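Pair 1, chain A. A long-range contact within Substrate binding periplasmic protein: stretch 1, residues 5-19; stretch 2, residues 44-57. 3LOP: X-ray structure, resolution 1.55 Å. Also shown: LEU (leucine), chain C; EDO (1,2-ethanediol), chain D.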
# COMPACT_ATOMS: atom_id res chain seq x y z
N ASP A 5 -12.00 -25.88 5.37
CA ASP A 5 -12.10 -24.42 5.09
C ASP A 5 -11.26 -24.05 3.87
O ASP A 5 -10.50 -24.87 3.36
CB ASP A 5 -11.58 -23.60 6.28
CG ASP A 5 -12.18 -24.04 7.60
OD1 ASP A 5 -13.42 -24.05 7.71
OD2 ASP A 5 -11.40 -24.35 8.52
N ILE A 6 -11.41 -22.81 3.42
CA ILE A 6 -10.63 -22.29 2.31
C ILE A 6 -9.64 -21.36 2.98
O ILE A 6 -10.03 -20.39 3.63
CB ILE A 6 -11.50 -21.49 1.32
CG1 ILE A 6 -12.54 -22.42 0.68
CG2 ILE A 6 -10.62 -20.85 0.26
CD1 ILE A 6 -13.51 -21.71 -0.24
N SER A 7 -8.35 -21.65 2.84
CA SER A 7 -7.33 -20.83 3.48
C SER A 7 -6.66 -19.79 2.60
O SER A 7 -6.48 -19.99 1.40
CB SER A 7 -6.26 -21.72 4.10
OG SER A 7 -6.79 -22.48 5.18
N VAL A 8 -6.32 -18.67 3.23
CA VAL A 8 -5.64 -17.56 2.58
C VAL A 8 -4.51 -17.18 3.54
O VAL A 8 -4.69 -17.22 4.76
CB VAL A 8 -6.59 -16.35 2.41
CG1 VAL A 8 -5.84 -15.17 1.81
CG2 VAL A 8 -7.75 -16.74 1.50
N ILE A 9 -3.35 -16.83 3.01
CA ILE A 9 -2.23 -16.47 3.88
C ILE A 9 -1.71 -15.05 3.68
O ILE A 9 -1.95 -14.42 2.66
CB ILE A 9 -1.04 -17.45 3.70
CG1 ILE A 9 -0.54 -17.43 2.25
CG2 ILE A 9 -1.46 -18.86 4.10
CD1 ILE A 9 0.75 -18.20 2.05
N GLN A 10 -1.00 -14.57 4.69
CA GLN A 10 -0.40 -13.24 4.68
C GLN A 10 0.94 -13.28 5.40
O GLN A 10 1.06 -13.92 6.44
CB GLN A 10 -1.26 -12.22 5.42
CG GLN A 10 -2.48 -11.67 4.70
CD GLN A 10 -3.09 -10.52 5.48
OE1 GLN A 10 -3.32 -10.63 6.68
NE2 GLN A 10 -3.36 -9.41 4.79
N SER A 11 1.93 -12.62 4.82
CA SER A 11 3.24 -12.50 5.46
C SER A 11 3.42 -11.00 5.47
O SER A 11 3.40 -10.37 4.41
CB SER A 11 4.36 -13.15 4.65
OG SER A 11 5.60 -13.00 5.34
N LEU A 12 3.57 -10.41 6.65
CA LEU A 12 3.75 -8.98 6.73
C LEU A 12 4.37 -8.59 8.06
O LEU A 12 4.49 -9.42 8.97
CB LEU A 12 2.41 -8.26 6.50
CG LEU A 12 1.12 -8.97 6.90
CD1 LEU A 12 1.10 -9.18 8.41
CD2 LEU A 12 -0.09 -8.16 6.45
N PRO A 13 4.77 -7.32 8.20
CA PRO A 13 5.39 -6.82 9.43
C PRO A 13 4.40 -6.59 10.56
O PRO A 13 3.60 -5.66 10.51
CB PRO A 13 6.05 -5.52 8.98
CG PRO A 13 6.18 -5.66 7.49
CD PRO A 13 4.90 -6.33 7.12
N LEU A 14 4.47 -7.44 11.58
CA LEU A 14 3.59 -7.29 12.74
C LEU A 14 4.39 -6.72 13.91
O LEU A 14 3.82 -6.36 14.94
CB LEU A 14 2.94 -8.63 13.09
CG LEU A 14 1.98 -9.14 12.01
CD1 LEU A 14 1.47 -10.53 12.37
CD2 LEU A 14 0.82 -8.17 11.85
N SER A 15 5.70 -6.63 13.74
CA SER A 15 6.59 -6.06 14.74
C SER A 15 7.68 -5.30 13.98
O SER A 15 7.83 -5.46 12.77
CB SER A 15 7.22 -7.16 15.61
OG SER A 15 8.03 -8.04 14.86
N GLY A 16 8.42 -4.45 14.69
CA GLY A 16 9.46 -3.69 14.02
C GLY A 16 8.96 -2.35 13.50
O GLY A 16 7.82 -1.95 13.76
N SER A 17 9.82 -1.68 12.74
CA SER A 17 9.51 -0.36 12.18
C SER A 17 8.25 -0.27 11.33
O SER A 17 7.61 0.78 11.27
CB SER A 17 10.70 0.14 11.37
OG SER A 17 10.45 1.43 10.85
N GLN A 18 7.90 -1.36 10.66
CA GLN A 18 6.73 -1.39 9.79
C GLN A 18 5.50 -2.03 10.43
O GLN A 18 4.50 -2.26 9.74
CB GLN A 18 7.08 -2.15 8.51
CG GLN A 18 7.83 -1.31 7.49
CD GLN A 18 6.90 -0.44 6.67
OE1 GLN A 18 6.24 0.46 7.20
NE2 GLN A 18 6.83 -0.71 5.38
N ALA A 19 5.56 -2.30 11.73
CA ALA A 19 4.44 -2.93 12.43
C ALA A 19 3.11 -2.22 12.24
O ALA A 19 2.08 -2.87 12.05
CB ALA A 19 4.77 -3.03 13.92
N GLY A 44 -21.06 -21.39 1.18
CA GLY A 44 -21.20 -22.21 2.37
C GLY A 44 -19.89 -22.64 3.01
O GLY A 44 -19.89 -23.45 3.94
N GLU A 45 -18.78 -22.11 2.52
CA GLU A 45 -17.48 -22.48 3.08
C GLU A 45 -16.87 -21.37 3.91
O GLU A 45 -17.00 -20.19 3.59
CB GLU A 45 -16.53 -22.88 1.95
CG GLU A 45 -17.03 -24.04 1.10
CD GLU A 45 -16.01 -24.52 0.09
OE1 GLU A 45 -14.97 -25.06 0.50
OE2 GLU A 45 -16.26 -24.35 -1.13
N THR A 46 -16.20 -21.76 5.00
CA THR A 46 -15.55 -20.82 5.91
C THR A 46 -14.19 -20.43 5.36
O THR A 46 -13.43 -21.28 4.90
CB THR A 46 -15.28 -21.45 7.30
OG1 THR A 46 -16.49 -21.94 7.87
CG2 THR A 46 -14.71 -20.42 8.25
N ILE A 47 -13.87 -19.14 5.43
CA ILE A 47 -12.57 -18.67 4.97
C ILE A 47 -11.67 -18.54 6.19
O ILE A 47 -12.07 -17.99 7.21
CB ILE A 47 -12.68 -17.29 4.28
CG1 ILE A 47 -13.65 -17.36 3.11
CG2 ILE A 47 -11.29 -16.84 3.81
CD1 ILE A 47 -13.29 -18.40 2.06
N ARG A 48 -10.46 -19.08 6.08
CA ARG A 48 -9.50 -18.99 7.18
C ARG A 48 -8.30 -18.20 6.71
O ARG A 48 -7.65 -18.56 5.73
CB ARG A 48 -9.04 -20.38 7.62
CG ARG A 48 -8.04 -20.32 8.78
CD ARG A 48 -7.46 -21.68 9.15
NE ARG A 48 -6.64 -22.24 8.08
CZ ARG A 48 -5.69 -23.16 8.28
NH1 ARG A 48 -5.45 -23.61 9.50
NH2 ARG A 48 -4.99 -23.62 7.25
N LEU A 49 -8.01 -17.11 7.41
CA LEU A 49 -6.85 -16.28 7.09
C LEU A 49 -5.75 -16.58 8.08
O LEU A 49 -5.95 -16.48 9.29
CB LEU A 49 -7.21 -14.79 7.16
CG LEU A 49 -6.03 -13.82 7.06
CD1 LEU A 49 -5.34 -13.96 5.71
CD2 LEU A 49 -6.52 -12.40 7.26
N VAL A 50 -4.59 -16.97 7.57
CA VAL A 50 -3.44 -17.29 8.41
C VAL A 50 -2.38 -16.23 8.11
O VAL A 50 -2.01 -16.01 6.96
CB VAL A 50 -2.88 -18.69 8.08
CG1 VAL A 50 -1.75 -19.03 9.04
CG2 VAL A 50 -3.99 -19.73 8.17
N ALA A 51 -1.89 -15.58 9.16
CA ALA A 51 -0.88 -14.54 8.98
C ALA A 51 0.40 -14.89 9.73
O ALA A 51 0.38 -15.67 10.68
CB ALA A 51 -1.42 -13.20 9.47
N ARG A 52 1.52 -14.32 9.28
CA ARG A 52 2.79 -14.55 9.94
C ARG A 52 3.66 -13.31 9.83
O ARG A 52 3.77 -12.69 8.77
CB ARG A 52 3.52 -15.76 9.35
CG ARG A 52 4.71 -16.23 10.20
CD ARG A 52 5.14 -17.63 9.82
NE ARG A 52 4.07 -18.59 10.08
CZ ARG A 52 4.06 -19.84 9.64
NH1 ARG A 52 5.07 -20.30 8.92
NH2 ARG A 52 3.02 -20.62 9.90
N ASP A 53 4.28 -12.96 10.95
CA ASP A 53 5.14 -11.80 11.05
C ASP A 53 6.47 -12.05 10.32
O ASP A 53 7.11 -13.07 10.55
CB ASP A 53 5.39 -11.53 12.54
CG ASP A 53 6.18 -10.26 12.81
OD1 ASP A 53 6.45 -9.48 11.88
OD2 ASP A 53 6.52 -10.05 13.99
N ASP A 54 6.85 -11.14 9.43
CA ASP A 54 8.14 -11.28 8.76
C ASP A 54 9.08 -10.14 9.15
O ASP A 54 10.23 -10.11 8.71
CB ASP A 54 8.01 -11.36 7.22
CG ASP A 54 7.27 -10.18 6.61
OD1 ASP A 54 7.22 -9.09 7.21
OD2 ASP A 54 6.75 -10.36 5.48
N GLU A 55 8.59 -9.22 9.98
CA GLU A 55 9.39 -8.08 10.45
C GLU A 55 9.95 -7.28 9.26
O GLU A 55 10.90 -6.52 9.40
CB GLU A 55 10.55 -8.58 11.32
CG GLU A 55 10.13 -9.41 12.53
CD GLU A 55 11.30 -10.00 13.29
OE1 GLU A 55 12.15 -9.23 13.78
OE2 GLU A 55 11.38 -11.25 13.40
N GLN A 56 9.31 -7.46 8.11
CA GLN A 56 9.71 -6.85 6.84
C GLN A 56 11.12 -7.27 6.43
O GLN A 56 11.76 -6.61 5.62
CB GLN A 56 9.62 -5.31 6.85
CG GLN A 56 9.46 -4.78 5.41
CD GLN A 56 9.68 -3.29 5.26
OE1 GLN A 56 10.61 -2.71 5.83
NE2 GLN A 56 8.84 -2.66 4.45
N LYS A 57 11.59 -8.37 7.00
CA LYS A 57 12.90 -8.90 6.65
C LYS A 57 12.69 -9.70 5.37
O LYS A 57 11.90 -10.63 5.32
CB LYS A 57 13.44 -9.79 7.76
CG LYS A 57 13.77 -9.03 9.03
CD LYS A 57 14.28 -9.96 10.12
CE LYS A 57 14.66 -9.16 11.36
NZ LYS A 57 15.21 -10.03 12.43
N LEU C . 4.99 -1.80 0.90
CA LEU C . 5.69 -0.77 1.71
C LEU C . 4.69 -0.01 2.56
O LEU C . 5.13 0.59 3.56
CB LEU C . 6.40 0.20 0.77
CG LEU C . 7.16 -0.65 -0.23
CD1 LEU C . 7.10 -0.05 -1.57
CD2 LEU C . 8.56 -0.82 0.21
OXT LEU C . 3.49 -0.03 2.21
C1 EDO D . -11.01 -15.06 8.94
O1 EDO D . -10.27 -13.94 9.44
C2 EDO D . -10.86 -16.24 9.90
O2 EDO D . -9.52 -16.72 9.85
O HOH W 1 8.98 -4.02 10.47

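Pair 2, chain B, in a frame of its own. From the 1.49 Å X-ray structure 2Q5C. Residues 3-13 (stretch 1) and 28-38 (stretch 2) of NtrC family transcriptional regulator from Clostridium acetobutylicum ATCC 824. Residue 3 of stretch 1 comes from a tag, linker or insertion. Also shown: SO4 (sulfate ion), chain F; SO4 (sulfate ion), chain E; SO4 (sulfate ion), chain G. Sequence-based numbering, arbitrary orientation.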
# COMPACT_ATOMS: atom_id res chain seq x y z
N LEU B 3 0.03 1.62 30.62
CA LEU B 3 1.02 0.67 30.17
C LEU B 3 0.60 -0.04 28.88
O LEU B 3 1.42 -0.70 28.26
CB LEU B 3 1.36 -0.36 31.25
CG LEU B 3 2.38 0.10 32.30
CD1 LEU B 3 2.42 -0.91 33.39
CD2 LEU B 3 3.75 0.28 31.69
N SER B 4 -0.67 0.08 28.50
CA SER B 4 -1.16 -0.56 27.27
C SER B 4 -0.56 0.10 26.04
O SER B 4 -0.49 1.32 25.95
CB SER B 4 -2.66 -0.38 27.16
OG SER B 4 -3.35 -0.88 28.28
N LEU B 5 -0.13 -0.72 25.09
CA LEU B 5 0.31 -0.18 23.81
C LEU B 5 -0.84 -0.12 22.83
O LEU B 5 -1.70 -0.99 22.82
CB LEU B 5 1.44 -1.03 23.23
CG LEU B 5 2.70 -1.13 24.11
CD1 LEU B 5 3.76 -2.05 23.49
CD2 LEU B 5 3.27 0.25 24.40
N LYS B 6 -0.82 0.92 22.02
CA LYS B 6 -1.87 1.16 21.02
C LYS B 6 -1.23 1.39 19.67
O LYS B 6 -0.35 2.25 19.54
CB LYS B 6 -2.69 2.38 21.40
CG LYS B 6 -3.37 2.26 22.78
CD LYS B 6 -4.18 3.50 23.13
CE LYS B 6 -5.35 3.73 22.19
NZ LYS B 6 -6.11 4.94 22.62
N ILE B 7 -1.63 0.60 18.68
CA ILE B 7 -1.08 0.74 17.33
C ILE B 7 -2.21 0.84 16.34
O ILE B 7 -3.13 -0.01 16.34
CB ILE B 7 -0.15 -0.42 16.94
CG1 ILE B 7 0.93 -0.64 18.01
CG2 ILE B 7 0.48 -0.20 15.54
CD1 ILE B 7 1.84 -1.81 17.70
N ALA B 8 -2.14 1.85 15.49
CA ALA B 8 -3.11 2.05 14.41
C ALA B 8 -2.60 1.51 13.10
O ALA B 8 -1.48 1.80 12.71
CB ALA B 8 -3.47 3.50 14.23
N LEU B 9 -3.44 0.76 12.39
CA LEU B 9 -3.20 0.38 11.00
C LEU B 9 -4.13 1.18 10.14
O LEU B 9 -5.34 1.16 10.36
CB LEU B 9 -3.44 -1.13 10.79
CG LEU B 9 -3.42 -1.54 9.31
CD1 LEU B 9 -2.02 -1.45 8.75
CD2 LEU B 9 -3.90 -2.98 9.20
N ILE B 10 -3.58 1.90 9.15
CA ILE B 10 -4.39 2.72 8.24
C ILE B 10 -4.14 2.15 6.85
O ILE B 10 -3.00 2.14 6.37
CB ILE B 10 -4.03 4.22 8.30
CG1 ILE B 10 -4.16 4.69 9.76
CG2 ILE B 10 -4.95 5.00 7.34
CD1 ILE B 10 -3.76 6.18 9.99
N SER B 11 -5.19 1.60 6.24
CA SER B 11 -5.02 0.82 5.01
C SER B 11 -6.37 0.80 4.32
O SER B 11 -7.38 1.06 4.95
CB SER B 11 -4.63 -0.60 5.43
OG SER B 11 -4.57 -1.49 4.31
N GLN B 12 -6.38 0.47 3.04
CA GLN B 12 -7.65 0.18 2.35
C GLN B 12 -7.79 -1.31 2.08
O GLN B 12 -8.77 -1.72 1.43
CB GLN B 12 -7.73 0.96 1.04
CG GLN B 12 -7.75 2.45 1.22
CD GLN B 12 -7.90 3.14 -0.09
OE1 GLN B 12 -6.97 3.18 -0.92
NE2 GLN B 12 -9.08 3.67 -0.32
N ASN B 13 -6.86 -2.12 2.58
CA ASN B 13 -6.82 -3.55 2.29
C ASN B 13 -7.64 -4.28 3.35
O ASN B 13 -7.23 -4.36 4.51
CB ASN B 13 -5.37 -4.02 2.29
CG ASN B 13 -5.20 -5.36 1.65
OD1 ASN B 13 -5.46 -6.38 2.28
ND2 ASN B 13 -4.76 -5.37 0.38
N ASN B 28 -0.43 -8.68 22.29
CA ASN B 28 -0.92 -7.87 23.43
C ASN B 28 -0.79 -6.35 23.22
O ASN B 28 -0.15 -5.66 24.00
CB ASN B 28 -0.30 -8.35 24.77
CG ASN B 28 -1.02 -7.76 26.00
OD1 ASN B 28 -2.24 -7.57 26.01
ND2 ASN B 28 -0.24 -7.46 27.05
N PHE B 29 -1.39 -5.83 22.15
CA PHE B 29 -1.56 -4.38 22.02
C PHE B 29 -2.99 -4.11 21.59
O PHE B 29 -3.68 -5.02 21.12
CB PHE B 29 -0.55 -3.73 21.05
CG PHE B 29 -0.70 -4.17 19.62
CD1 PHE B 29 -1.59 -3.52 18.78
CD2 PHE B 29 0.05 -5.24 19.11
CE1 PHE B 29 -1.74 -3.91 17.44
CE2 PHE B 29 -0.08 -5.65 17.78
CZ PHE B 29 -0.97 -4.99 16.94
N ILE B 30 -3.46 -2.88 21.79
CA ILE B 30 -4.80 -2.47 21.41
C ILE B 30 -4.74 -2.06 19.96
O ILE B 30 -3.99 -1.15 19.62
CB ILE B 30 -5.30 -1.28 22.27
CG1 ILE B 30 -5.26 -1.64 23.77
CG2 ILE B 30 -6.68 -0.85 21.81
CD1 ILE B 30 -5.32 -0.44 24.67
N PRO B 31 -5.54 -2.69 19.08
CA PRO B 31 -5.56 -2.30 17.68
C PRO B 31 -6.53 -1.18 17.40
O PRO B 31 -7.63 -1.12 17.96
CB PRO B 31 -6.06 -3.56 16.98
CG PRO B 31 -7.03 -4.17 18.00
CD PRO B 31 -6.47 -3.82 19.35
N ILE B 32 -6.14 -0.31 16.47
CA ILE B 32 -7.02 0.69 15.89
C ILE B 32 -6.91 0.46 14.40
O ILE B 32 -5.80 0.32 13.89
CB ILE B 32 -6.60 2.13 16.25
CG1 ILE B 32 -6.73 2.37 17.77
CG2 ILE B 32 -7.47 3.13 15.51
CD1 ILE B 32 -5.50 1.98 18.62
N THR B 33 -8.02 0.36 13.68
CA THR B 33 -7.98 0.25 12.22
C THR B 33 -8.78 1.37 11.60
O THR B 33 -9.84 1.75 12.12
CB THR B 33 -8.49 -1.10 11.70
OG1 THR B 33 -9.84 -1.28 12.15
CG2 THR B 33 -7.64 -2.25 12.19
N LYS B 34 -8.26 1.94 10.51
CA LYS B 34 -8.95 3.01 9.79
C LYS B 34 -8.75 2.78 8.31
O LYS B 34 -7.67 2.40 7.85
CB LYS B 34 -8.40 4.40 10.16
CG LYS B 34 -8.48 4.73 11.66
CD LYS B 34 -9.93 5.03 12.11
CE LYS B 34 -9.97 5.35 13.60
NZ LYS B 34 -11.36 5.34 14.19
N THR B 35 -9.81 3.01 7.54
CA THR B 35 -9.78 2.76 6.12
C THR B 35 -9.53 4.06 5.40
O THR B 35 -10.42 4.94 5.35
CB THR B 35 -11.12 2.12 5.66
OG1 THR B 35 -11.30 0.89 6.38
CG2 THR B 35 -11.12 1.84 4.16
N ALA B 36 -8.32 4.22 4.88
CA ALA B 36 -7.95 5.48 4.22
C ALA B 36 -6.64 5.34 3.48
O ALA B 36 -5.89 4.41 3.74
CB ALA B 36 -7.81 6.59 5.28
N SER B 37 -6.35 6.31 2.60
CA SER B 37 -5.04 6.38 1.94
C SER B 37 -4.59 7.83 1.76
O SER B 37 -5.41 8.78 1.86
CB SER B 37 -5.08 5.70 0.55
OG SER B 37 -5.87 6.48 -0.34
N LEU B 38 -3.31 7.98 1.48
CA LEU B 38 -2.73 9.25 1.01
C LEU B 38 -3.08 10.45 1.90
O LEU B 38 -2.93 10.35 3.13
CB LEU B 38 -3.09 9.46 -0.46
CG LEU B 38 -2.68 8.30 -1.38
CD1 LEU B 38 -3.07 8.62 -2.83
CD2 LEU B 38 -1.21 7.94 -1.29
S SO4 F . -13.10 3.11 9.25
O1 SO4 F . -12.13 4.14 8.87
O2 SO4 F . -14.32 3.28 8.46
O3 SO4 F . -12.57 1.78 8.97
O4 SO4 F . -13.41 3.26 10.67
S SO4 E . -3.41 0.90 32.56
O1 SO4 E . -1.99 0.60 32.27
O2 SO4 E . -3.49 2.02 33.50
O3 SO4 E . -4.04 1.25 31.29
O4 SO4 E . -4.07 -0.29 33.13
S SO4 G . -11.15 8.02 16.90
O1 SO4 G . -11.21 8.63 15.57
O2 SO4 G . -12.44 8.26 17.55
O3 SO4 G . -10.89 6.60 16.78
O4 SO4 G . -10.07 8.64 17.68
O HOH W 2 -0.37 -3.68 25.68

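Pair 1 and pair 2 each lay two parallel strands side by side, their axes 4.6 Å apart at closest approach and their directions differing by 20°. The central backbones superpose with an RMSD of 0.6 Å. In both, the strand of stretch 1 bonds alternately to residues that flank its bridge partner. In pair 1, Val8(A) N donates to Arg48(A) O (2.8 Å) and Val50(A) N to Val8(A) O (2.8 Å). At the matching place in pair 2, Ile7(B) N donates to Ile30(B) O (3.1 Å) and Ile32(B) N to Ile7(B) O (3.0 Å). Such a ladder uses backbone atoms alone, so it needs a backbone NH only where a residue donates across it. Pro31(B), which matches Leu49(A), sits where a backbone NH would point away from stretch 1; in pair 1 that outward NH is used by a 1,2-ethanediol, Leu49(A) N lying 2.9 Å from EDO O2. A proline there costs the ladder no bond.

The side chains alternate between two faces. Val8(A) and Ile47(A) share a face of the sheet; the superposition matches them with Ile7(B), on the corresponding face, and Phe29(B), whose CA-to-CB bond points toward stretch 1. Both pairs are apolar here but pack differently. Ile47(A) is compact, and its CD1 reaches Ile6(A) CB at 3.6 Å, while its CG2 lies 4.2 Å from Val8(A) CG2. Phe29(B) is flat and broad: Ile7(B) lies over one face of its ring, with CD1 3.9 Å from the ring centroid and only 8° off the normal. Farther along, Val8(A) CG1 also meets Leu49(A) CD1 at 4.1 Å, whereas the short ring of Pro31(B) is scarcely covered by stretch 1.

On the other face, Ser7(A) and Arg48(A) match Lys6(B) and Ile30(B). The small hydroxyl of Ser7(A) accepts two bonds from the guanidinium, from Arg48(A) NE at 2.9 Å and Arg48(A) NH2 at 3.0 Å. Pair 2 fills the same position with hydrocarbon: the aliphatic part of Lys6(B) lies along Ile30(B), CG to CD1 at 3.8 Å. Next on this face, Ile9(A) and Val50(A) match Ala8(B) and Ile32(B). Bulk is redistributed: Ile9(A) CG2 lies 4.2 Å from Val50(A) CB, while Ala8(B) CB lies 4.0 Å from Ile32(B) CB.

The C-terminal ends also differ in chemistry. Ser11(A) OG donates to Asp54(A) OD2 at 2.9 Å, joining polar groups in a buried setting. The matching residues, Ile10(B) and Ala36(B), instead touch through methyls, Ile10(B) CG2 to Ala36(B) CB at 3.9 Å. The backbone bond here persists in both: Asp54(A) N to Leu12(A) O at 3.0 Å, and Ala36(B) N to Ser11(B) O at 3.3 Å. Pair 1 then adds Asp53(A), whose carboxylate takes Leu14(A) N on OD1 at 2.9 Å and Ser15(A) OG on OD2 at 2.7 Å, fastening the loop beyond the strand.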